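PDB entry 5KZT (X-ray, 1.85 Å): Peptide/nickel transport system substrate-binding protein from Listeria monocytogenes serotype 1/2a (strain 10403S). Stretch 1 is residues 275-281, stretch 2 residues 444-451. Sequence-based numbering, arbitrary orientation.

Stretch 1, residues 275-281: IKFNQKR
Stretch 2 (444-451) AQNRMSYS

Two segments far apart in sequence meet where a strand gives way to a turn. Residues 275-277 end a strand (phi/psi near -83/126, -94/133 and -108/101), Asn-278 and Gln-279 turn the chain (-76/120 and -89/-12), and Lys-280 and Arg-281 are extended again. The other stretch has no regular structure; it is strongly kinked, with positive phi at Arg-447 (57/32) and Ser-449 (51/38) and Met-448 between them at -125/-3. By CA atoms, the nearest pair across the stretches is Asn-278 and Met-448, 4.1 Å apart, and the contact buries 414 Å² in all.

Two direct hydrogen bonds join the stretches, and both end on backbone carbonyls. In the first, Gln-279 N donates to Met-448 O at 2.8 Å with an N-H...O angle of 159°. In the second, Lys-276 NZ donates to Asn-446 O at 2.9 Å. Lys-276 CB points toward the partner, and the m, t, p, t rotamer carries the amine to the carbonyls of the kinked loop. A buried ammonium needs several acceptors, and two waters help supply them: water 1 accepts from Lys-276 NZ (3.2 Å) and donates to Gln-445 O (3.0 Å), while water 2 accepts from Lys-276 NZ (3.0 Å) and lies 2.8 Å from Gln-445 OE1, to which it can donate.

The apolar part of the same lysine is useful too. Lys-276 CE packs 3.7 Å from Met-448 CG, on the residue most covered by the contact. Met-448, in m, t, m, is long and flexible enough to fill this space, and Met-448 CB lies 3.5 Å from Phe-277 O. Phe-277 starts sideways, but its ring leads away.

Each turn is braced internally by an asparagine. Asn-278 (chi1 t) accepts from Lys-280 N through OD1 at 3.2 Å and 169°, while Asn-278 ND2 donates weakly to Lys-280 O at 3.0 Å. Asn-278 OD1 also lies 3.5 Å from Met-448 O, but both are acceptors and form no bond. Asn-446, also t, uses both ends of its amide: OD1 accepts from Met-448 N at 3.0 Å and ND2 donates to Tyr-450 O at 2.9 Å. Arg-447 NE donates to Ala-444 O at 2.9 Å.

At the more open end, the CA-to-CB bond of Gln-279 points toward the loop, and its m, t rotamer sets NE2 at the edge of the Tyr-450 ring, 4.0 Å from CD1. The CA-to-CB bond of Ser-449 points toward the other stretch, and Ser-449 OG lies 3.6 Å from Lys-280 CB; the hydroxyl is hydrogen-bonded elsewhere in the structure.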

# COMPACT_ATOMS: atom_id res chain seq x y z
N ILE A 275 13.25 -6.09 3.40
CA ILE A 275 14.14 -6.39 2.29
C ILE A 275 13.49 -7.49 1.45
O ILE A 275 13.17 -8.57 1.99
CB ILE A 275 15.52 -6.89 2.78
CG1 ILE A 275 16.16 -5.92 3.77
CG2 ILE A 275 16.44 -7.16 1.59
CD1 ILE A 275 16.57 -4.60 3.19
N LYS A 276 13.35 -7.25 0.15
CA LYS A 276 13.00 -8.30 -0.81
C LYS A 276 14.24 -8.92 -1.47
O LYS A 276 15.11 -8.21 -1.95
CB LYS A 276 12.08 -7.74 -1.88
CG LYS A 276 10.70 -7.35 -1.36
CD LYS A 276 9.77 -6.91 -2.48
CE LYS A 276 9.24 -8.08 -3.28
NZ LYS A 276 8.23 -7.60 -4.23
N PHE A 277 14.27 -10.24 -1.52
CA PHE A 277 15.37 -11.00 -2.13
C PHE A 277 14.90 -11.60 -3.45
O PHE A 277 14.22 -12.63 -3.45
CB PHE A 277 15.79 -12.13 -1.20
CG PHE A 277 16.38 -11.65 0.11
CD1 PHE A 277 17.58 -10.95 0.13
CD2 PHE A 277 15.76 -11.94 1.32
CE1 PHE A 277 18.13 -10.52 1.33
CE2 PHE A 277 16.32 -11.52 2.53
CZ PHE A 277 17.50 -10.80 2.53
N ASN A 278 15.26 -10.98 -4.57
CA ASN A 278 14.88 -11.52 -5.88
C ASN A 278 15.75 -12.72 -6.20
O ASN A 278 16.98 -12.59 -6.31
CB ASN A 278 14.99 -10.50 -7.01
CG ASN A 278 14.43 -11.02 -8.32
OD1 ASN A 278 13.67 -11.99 -8.35
ND2 ASN A 278 14.84 -10.39 -9.42
N GLN A 279 15.11 -13.86 -6.39
CA GLN A 279 15.82 -15.10 -6.66
C GLN A 279 16.09 -15.37 -8.14
O GLN A 279 16.86 -16.29 -8.46
CB GLN A 279 15.05 -16.27 -6.06
CG GLN A 279 14.76 -16.08 -4.59
CD GLN A 279 14.30 -17.34 -3.90
OE1 GLN A 279 14.58 -18.45 -4.35
NE2 GLN A 279 13.62 -17.17 -2.76
N LYS A 280 15.47 -14.60 -9.03
CA LYS A 280 15.63 -14.82 -10.48
C LYS A 280 15.46 -13.52 -11.23
O LYS A 280 14.45 -12.84 -11.08
CB LYS A 280 14.60 -15.83 -10.98
CG LYS A 280 14.72 -16.13 -12.47
CD LYS A 280 13.91 -17.36 -12.85
CE LYS A 280 14.58 -18.65 -12.41
NZ LYS A 280 14.05 -19.79 -13.20
N ARG A 281 16.45 -13.20 -12.06
CA ARG A 281 16.47 -11.95 -12.79
C ARG A 281 16.86 -12.24 -14.24
O ARG A 281 17.82 -12.97 -14.49
CB ARG A 281 17.48 -11.02 -12.14
CG ARG A 281 17.65 -9.70 -12.84
CD ARG A 281 18.59 -8.79 -12.08
NE ARG A 281 18.51 -7.47 -12.68
CZ ARG A 281 19.04 -6.36 -12.18
NH1 ARG A 281 19.69 -6.38 -11.03
NH2 ARG A 281 18.88 -5.22 -12.83
N ALA A 444 1.12 -11.50 -7.73
CA ALA A 444 1.49 -10.23 -8.40
C ALA A 444 2.33 -9.28 -7.55
O ALA A 444 3.02 -8.42 -8.10
CB ALA A 444 0.25 -9.52 -8.92
N GLN A 445 2.27 -9.42 -6.22
CA GLN A 445 3.15 -8.71 -5.29
C GLN A 445 4.30 -9.52 -4.70
O GLN A 445 4.97 -9.07 -3.78
CB GLN A 445 2.30 -8.11 -4.16
CG GLN A 445 1.35 -6.99 -4.60
CD GLN A 445 2.06 -5.79 -5.20
OE1 GLN A 445 3.26 -5.57 -4.99
NE2 GLN A 445 1.33 -5.03 -5.97
N ASN A 446 4.55 -10.71 -5.25
CA ASN A 446 5.67 -11.57 -4.84
C ASN A 446 6.91 -11.04 -5.57
O ASN A 446 7.71 -10.33 -4.97
CB ASN A 446 5.36 -13.04 -5.15
CG ASN A 446 6.48 -13.99 -4.78
OD1 ASN A 446 7.67 -13.71 -4.95
ND2 ASN A 446 6.09 -15.17 -4.34
N ARG A 447 7.03 -11.34 -6.87
CA ARG A 447 8.09 -10.80 -7.73
C ARG A 447 9.50 -11.08 -7.23
O ARG A 447 10.42 -10.28 -7.41
CB ARG A 447 7.90 -9.28 -7.94
CG ARG A 447 6.52 -8.89 -8.43
CD ARG A 447 6.23 -9.46 -9.82
NE ARG A 447 4.86 -9.12 -10.23
CZ ARG A 447 4.22 -9.63 -11.28
NH1 ARG A 447 4.79 -10.54 -12.09
NH2 ARG A 447 2.97 -9.23 -11.52
N MET A 448 9.66 -12.23 -6.58
CA MET A 448 10.95 -12.67 -6.10
C MET A 448 11.28 -14.06 -6.62
O MET A 448 12.37 -14.55 -6.35
CB MET A 448 10.91 -12.70 -4.58
CG MET A 448 10.80 -11.33 -3.95
SD MET A 448 10.90 -11.40 -2.16
CE MET A 448 9.68 -12.62 -1.71
N SER A 449 10.35 -14.68 -7.37
CA SER A 449 10.39 -16.11 -7.65
C SER A 449 10.54 -16.94 -6.37
O SER A 449 11.23 -17.96 -6.34
CB SER A 449 11.46 -16.46 -8.70
OG SER A 449 11.16 -15.82 -9.94
N TYR A 450 9.87 -16.48 -5.31
CA TYR A 450 9.79 -17.24 -4.08
C TYR A 450 8.58 -18.15 -4.20
O TYR A 450 7.48 -17.69 -4.50
CB TYR A 450 9.63 -16.33 -2.87
CG TYR A 450 9.25 -17.10 -1.61
CD1 TYR A 450 10.14 -17.97 -1.00
CD2 TYR A 450 7.96 -16.98 -1.07
CE1 TYR A 450 9.78 -18.67 0.13
CE2 TYR A 450 7.60 -17.68 0.06
CZ TYR A 450 8.50 -18.53 0.65
OH TYR A 450 8.11 -19.22 1.77
N SER A 451 8.80 -19.44 -3.94
CA SER A 451 7.74 -20.43 -4.04
C SER A 451 7.93 -21.48 -2.97
O SER A 451 8.94 -22.21 -3.00
CB SER A 451 7.77 -21.10 -5.41
OG SER A 451 6.73 -22.06 -5.57
O HOH W 1 6.33 -7.42 -1.71
O HOH W 2 5.83 -5.85 -3.87